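Local coordinates for penicillin-binding protein PbpB (Mycobacterium tuberculosis, PDB 6KGU) that synthesises cross-linked peptidoglycan from lipid intermediates and is inactivated by beta-lactam antibiotics such as aztreonam, at residues A531-F534 against H535-G539; L149-E152 against D153-A157. All coordinates share one frame; numbering follows the deposited sequence.

Interaction 1 of 2, residues A531-F534 against H535-G539; sequences APLF and HNIAG. With CO (cobalt (II) ion), chain C.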
ATOM      1  N   ALA A 531       7.684   4.256 -10.549  1.00 32.21           N
ATOM      2  CA  ALA A 531       8.979   3.673 -10.213  1.00 31.02           C
ATOM      3  C   ALA A 531       9.966   4.676  -9.605  1.00 25.12           C
ATOM      4  O   ALA A 531      10.618   4.315  -8.615  1.00 29.37           O
ATOM      5  CB  ALA A 531       9.559   2.979 -11.459  1.00 29.35           C
ATOM      6  N   PRO A 532      10.091   5.924 -10.076  1.00 29.95           N
ATOM      7  CA  PRO A 532      11.046   6.843  -9.423  1.00 31.76           C
ATOM      8  C   PRO A 532      10.715   7.146  -7.984  1.00 29.08           C
ATOM      9  O   PRO A 532      11.639   7.367  -7.191  1.00 29.99           O
ATOM     10  CB  PRO A 532      10.980   8.108 -10.291  1.00 32.70           C
ATOM     11  CG  PRO A 532      10.495   7.621 -11.626  1.00 35.77           C
ATOM     12  CD  PRO A 532       9.523   6.524 -11.298  1.00 28.82           C
ATOM     13  N   LEU A 533       9.430   7.161  -7.604  1.00 27.69           N
ATOM     14  CA  LEU A 533       9.101   7.431  -6.210  1.00 28.13           C
ATOM     15  C   LEU A 533       9.496   6.256  -5.323  1.00 29.65           C
ATOM     16  O   LEU A 533       9.967   6.445  -4.190  1.00 29.95           O
ATOM     17  CB  LEU A 533       7.616   7.758  -6.076  1.00 30.30           C
ATOM     18  CG  LEU A 533       7.077   8.041  -4.679  1.00 34.05           C
ATOM     19  CD1 LEU A 533       7.919   9.097  -3.956  1.00 27.67           C
ATOM     20  CD2 LEU A 533       5.627   8.505  -4.800  1.00 28.15           C
ATOM     21  N   PHE A 534       9.327   5.035  -5.823  1.00 26.33           N
ATOM     22  CA  PHE A 534       9.822   3.884  -5.078  1.00 29.47           C
ATOM     23  C   PHE A 534      11.340   3.948  -4.938  1.00 25.54           C
ATOM     24  O   PHE A 534      11.882   3.658  -3.868  1.00 27.20           O
ATOM     25  CB  PHE A 534       9.399   2.583  -5.767  1.00 24.85           C
ATOM     26  CG  PHE A 534      10.020   1.344  -5.148  1.00 27.69           C
ATOM     27  CD1 PHE A 534      11.262   0.879  -5.583  1.00 27.39           C
ATOM     28  CD2 PHE A 534       9.354   0.646  -4.131  1.00 26.45           C
ATOM     29  CE1 PHE A 534      11.842  -0.260  -5.005  1.00 26.63           C
ATOM     30  CE2 PHE A 534       9.913  -0.502  -3.555  1.00 24.44           C
ATOM     31  CZ  PHE A 534      11.170  -0.948  -3.998  1.00 26.26           C
ATOM     32  N   HIS A 535      12.033   4.286  -6.028  1.00 24.26           N
ATOM     33  CA  HIS A 535      13.485   4.465  -6.015  1.00 28.60           C
ATOM     34  C   HIS A 535      13.928   5.392  -4.889  1.00 26.89           C
ATOM     35  O   HIS A 535      14.804   5.041  -4.084  1.00 30.60           O
ATOM     36  CB  HIS A 535      13.930   5.037  -7.364  1.00 31.85           C
ATOM     37  CG  HIS A 535      15.394   5.319  -7.446  1.00 31.09           C
ATOM     38  ND1 HIS A 535      16.307   4.367  -7.831  1.00 34.25           N
ATOM     39  CD2 HIS A 535      16.106   6.447  -7.206  1.00 33.52           C
ATOM     40  CE1 HIS A 535      17.521   4.888  -7.815  1.00 34.41           C
ATOM     41  NE2 HIS A 535      17.424   6.150  -7.444  1.00 33.48           N
ATOM     42  N   ASN A 536      13.318   6.580  -4.825  1.00 26.99           N
ATOM     43  CA  ASN A 536      13.680   7.579  -3.824  0.69 27.99           C
ATOM     44  C   ASN A 536      13.455   7.060  -2.410  1.00 28.47           C
ATOM     45  O   ASN A 536      14.329   7.163  -1.547  1.00 30.11           O
ATOM     46  CB  ASN A 536      12.858   8.852  -4.040  0.69 31.15           C
ATOM     47  CG  ASN A 536      13.196   9.552  -5.334  0.69 31.27           C
ATOM     48  OD1 ASN A 536      14.219   9.266  -5.947  0.69 33.81           O
ATOM     49  ND2 ASN A 536      12.342  10.487  -5.750  0.69 32.91           N
ATOM     50  N   ILE A 537      12.265   6.517  -2.147  1.00 27.51           N
ATOM     51  CA  ILE A 537      11.929   6.095  -0.787  1.00 25.93           C
ATOM     52  C   ILE A 537      12.760   4.887  -0.372  1.00 28.98           C
ATOM     53  O   ILE A 537      13.343   4.858   0.714  1.00 26.66           O
ATOM     54  CB  ILE A 537      10.424   5.802  -0.660  1.00 30.11           C
ATOM     55  CG1 ILE A 537       9.615   7.097  -0.810  1.00 29.32           C
ATOM     56  CG2 ILE A 537      10.112   5.096   0.682  1.00 19.94           C
ATOM     57  CD1 ILE A 537       8.154   6.868  -1.076  1.00 30.24           C
ATOM     58  N   ALA A 538      12.794   3.855  -1.213  1.00 28.97           N
ATOM     59  CA  ALA A 538      13.499   2.638  -0.828  1.00 32.78           C
ATOM     60  C   ALA A 538      14.994   2.899  -0.687  1.00 29.71           C
ATOM     61  O   ALA A 538      15.639   2.353   0.212  1.00 29.16           O
ATOM     62  CB  ALA A 538      13.238   1.525  -1.847  1.00 26.33           C
ATOM     63  N   GLY A 539      15.553   3.731  -1.569  1.00 28.04           N
ATOM     64  CA  GLY A 539      16.965   4.064  -1.466  1.00 27.43           C
ATOM     65  C   GLY A 539      17.283   4.828  -0.197  1.00 29.97           C
ATOM     66  O   GLY A 539      18.301   4.580   0.452  1.00 33.57           O
TER
HETATM   67 CO    CO C 702      18.870   7.653  -6.916  0.62 29.85          CO
HETATM   68  O   HOH W   1      17.439   9.117  -6.152  0.78 38.76           O
HETATM   69  O   HOH W   2      17.927   8.313  -5.131  0.91 37.36           O
HETATM   70  O   HOH W   3      19.553   6.768  -5.437  0.99 40.08           O
HETATM   71  O   HOH W   4      20.193   5.965  -6.789  0.76 38.35           O
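The ring of F534 is overlapped on one face by the methyl of A538, one helical turn further on. A538 CB lies 4.0 Å from the centroid of the F534 ring and 18° off the ring normal, displaced toward the CE1-CZ side of the ring, a CH-pi contact. With F534 CG anti to the backbone N (chi1 173°), the ring swings to the flank of the helix where A538 follows, and the ring of F498 meets it with the planes inclined at about 40°. A second i to i+4 pair, L533 and I537, crosses at a slant: CD1 of L533 comes to 3.6 Å from CD1 of I537. Both pairs belong to the C-terminal helix 531-544 of the transpeptidase domain, whose apolar flank is laid on strand 509-516 of the antiparallel sheet through I511 and I513, while V205 and A212 of helix 199-216 approach I537 and L533. Regular backbone bonds join the turns; H535 N donates to A531 O at 2.9 Å and A538 N to F534 O at 2.8 Å. On the polar flank H535 binds a cobalt ion through NE2 at 2.1 Å, and water positions supply further ligands, some too close together to be filled at once. Its other ring nitrogen, ND1, is hydrogen-bonded to G466 O, which fixes the rotation of the imidazole. In one of the two conformers of N536, OD1 lies in the plane of the H535 ring, at its edge; a link from this oxygen to the metal through one of the waters remains doubtful.

Interaction 2 of 2, residues L149-E152 against D153-A157; sequences LGLE and DSLDA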
ATOM      1  N   LEU A 149     -12.402  13.991  13.638  1.00 30.76           N
ATOM      2  CA  LEU A 149     -12.239  12.971  12.608  1.00 32.78           C
ATOM      3  C   LEU A 149     -10.906  12.268  12.851  1.00 32.75           C
ATOM      4  O   LEU A 149     -10.154  12.614  13.770  1.00 30.57           O
ATOM      5  CB  LEU A 149     -12.337  13.572  11.192  1.00 33.30           C
ATOM      6  CG  LEU A 149     -11.174  14.419  10.656  1.00 34.99           C
ATOM      7  CD1 LEU A 149     -11.414  14.809   9.198  1.00 38.93           C
ATOM      8  CD2 LEU A 149     -10.922  15.659  11.487  1.00 29.31           C
ATOM      9  N   GLY A 150     -10.627  11.255  12.029  1.00 31.62           N
ATOM     10  CA  GLY A 150      -9.393  10.514  12.202  1.00 31.18           C
ATOM     11  C   GLY A 150      -9.392   9.704  13.495  1.00 32.40           C
ATOM     12  O   GLY A 150     -10.434   9.431  14.099  1.00 29.73           O
ATOM     13  N   LEU A 151      -8.181   9.332  13.924  1.00 32.06           N
ATOM     14  CA  LEU A 151      -8.038   8.574  15.166  1.00 33.41           C
ATOM     15  C   LEU A 151      -8.502   9.377  16.385  1.00 33.87           C
ATOM     16  O   LEU A 151      -8.875   8.786  17.405  1.00 30.31           O
ATOM     17  CB  LEU A 151      -6.587   8.133  15.363  1.00 28.37           C
ATOM     18  CG  LEU A 151      -6.057   7.012  14.458  1.00 34.06           C
ATOM     19  CD1 LEU A 151      -4.653   6.647  14.867  1.00 31.31           C
ATOM     20  CD2 LEU A 151      -6.961   5.785  14.499  1.00 30.86           C
ATOM     21  N   GLU A 152      -8.452  10.712  16.320  1.00 31.16           N
ATOM     22  CA  GLU A 152      -8.970  11.517  17.433  1.00 32.38           C
ATOM     23  C   GLU A 152     -10.429  11.186  17.687  1.00 35.65           C
ATOM     24  O   GLU A 152     -10.883  11.145  18.838  1.00 37.27           O
ATOM     25  CB  GLU A 152      -8.830  13.014  17.138  1.00 32.54           C
ATOM     26  CG  GLU A 152      -7.416  13.541  17.063  1.00 32.02           C
ATOM     27  CD  GLU A 152      -6.852  13.942  18.423  1.00 39.34           C
ATOM     28  OE1 GLU A 152      -7.220  13.324  19.454  1.00 34.21           O
ATOM     29  OE2 GLU A 152      -6.040  14.883  18.451  1.00 32.78           O
ATOM     30  N   ASP A 153     -11.173  10.936  16.615  1.00 32.21           N
ATOM     31  CA  ASP A 153     -12.577  10.575  16.721  1.00 37.17           C
ATOM     32  C   ASP A 153     -12.749   9.092  17.028  1.00 36.37           C
ATOM     33  O   ASP A 153     -13.395   8.732  18.014  1.00 33.21           O
ATOM     34  CB  ASP A 153     -13.300  10.946  15.428  1.00 32.47           C
ATOM     35  CG  ASP A 153     -14.755  10.587  15.460  1.00 34.53           C
ATOM     36  OD1 ASP A 153     -15.432  10.947  16.440  1.00 37.12           O
ATOM     37  OD2 ASP A 153     -15.227   9.966  14.497  1.00 39.01           O
ATOM     38  N   SER A 154     -12.159   8.219  16.202  1.00 28.75           N
ATOM     39  CA  SER A 154     -12.440   6.787  16.308  1.00 33.60           C
ATOM     40  C   SER A 154     -11.888   6.197  17.596  1.00 33.63           C
ATOM     41  O   SER A 154     -12.425   5.207  18.093  1.00 31.24           O
ATOM     42  CB  SER A 154     -11.871   6.031  15.102  1.00 34.33           C
ATOM     43  OG  SER A 154     -10.447   6.054  15.101  1.00 30.16           O
ATOM     44  N   LEU A 155     -10.813   6.771  18.142  1.00 30.84           N
ATOM     45  CA  LEU A 155     -10.304   6.371  19.446  1.00 27.58           C
ATOM     46  C   LEU A 155     -10.656   7.370  20.553  1.00 31.23           C
ATOM     47  O   LEU A 155      -9.972   7.407  21.580  1.00 33.25           O
ATOM     48  CB  LEU A 155      -8.785   6.177  19.379  1.00 29.64           C
ATOM     49  CG  LEU A 155      -8.358   5.041  18.440  1.00 36.79           C
ATOM     50  CD1 LEU A 155      -6.850   4.831  18.481  1.00 32.69           C
ATOM     51  CD2 LEU A 155      -9.111   3.750  18.787  1.00 35.38           C
ATOM     52  N   ASP A 156     -11.700   8.181  20.366  1.00 31.17           N
ATOM     53  CA  ASP A 156     -11.978   9.251  21.318  1.00 34.79           C
ATOM     54  C   ASP A 156     -12.218   8.714  22.726  1.00 35.74           C
ATOM     55  O   ASP A 156     -11.745   9.300  23.706  1.00 35.63           O
ATOM     56  CB  ASP A 156     -13.179  10.067  20.848  1.00 32.03           C
ATOM     57  CG  ASP A 156     -13.423  11.280  21.703  1.00 36.93           C
ATOM     58  OD1 ASP A 156     -12.536  12.174  21.734  1.00 35.63           O
ATOM     59  OD2 ASP A 156     -14.508  11.346  22.318  1.00 36.05           O
ATOM     60  N   ALA A 157     -12.941   7.598  22.850  1.00 34.11           N
ATOM     61  CA  ALA A 157     -13.203   7.045  24.178  1.00 39.53           C
ATOM     62  C   ALA A 157     -11.910   6.684  24.892  1.00 36.32           C
ATOM     63  O   ALA A 157     -11.763   6.940  26.092  1.00 42.01           O
ATOM     64  CB  ALA A 157     -14.117   5.824  24.074  1.00 41.49           C
TER
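L151 and L155 lie side by side, one turn apart and pointing the same way, with CD2 of L151 4.1 Å from CD1 of L155. This is the close-packed side of a short helix, 150-154, and L155 N closes its last turn on L151 O at 2.9 Å. L155 then leaves helical geometry and stands as the N-cap residue of the next helix, 156-160, so L155 marks the joint between two short helices. A straighter bond begins the turn, S154 N to G150 O at 3.0 Å (172° at the hydrogen), whereas D153 N makes weak bonds to the carbonyls of L149 and G150. E152 is a buried acid: bent at chi2 (-86°), its carboxylate is satisfied by R18, R126 and Y128. D156 also pairs with R18, which probably offsets the like charges of the two acids. The solvent side is looser: D153 and S154 are exposed, and S154 OG merely rests 3.5 Å from CD2 of L151. The leucines pack on strands 192-195 and 412-416, where L151 meets L195 and I412, and L155 meets V193 and I412, while the backbones of L151 and E152 hydrogen-bond to V137 and V138 of helix 135-138.

Interaction 2 comes first along the chain and belongs to the dimerisation domain; interaction 1 comes much later, in the transpeptidase domain. Their centres are 32 Å apart and their nearest atoms about 20 Å, so the two do not touch. They share no helix and rest on different sheets, the 149-157 segment on the mixed sheet that includes strands 192-195 and 412-416, the 531-539 segment on the antiparallel sheet of the transpeptidase domain. Both illustrate one principle, that residues a turn apart can present a joint apolar surface to a sheet. Neither lies at the probable catalytic serine or in the aztreonam pocket, although the side chain of A531 is about 10 Å from the bound aztreonam.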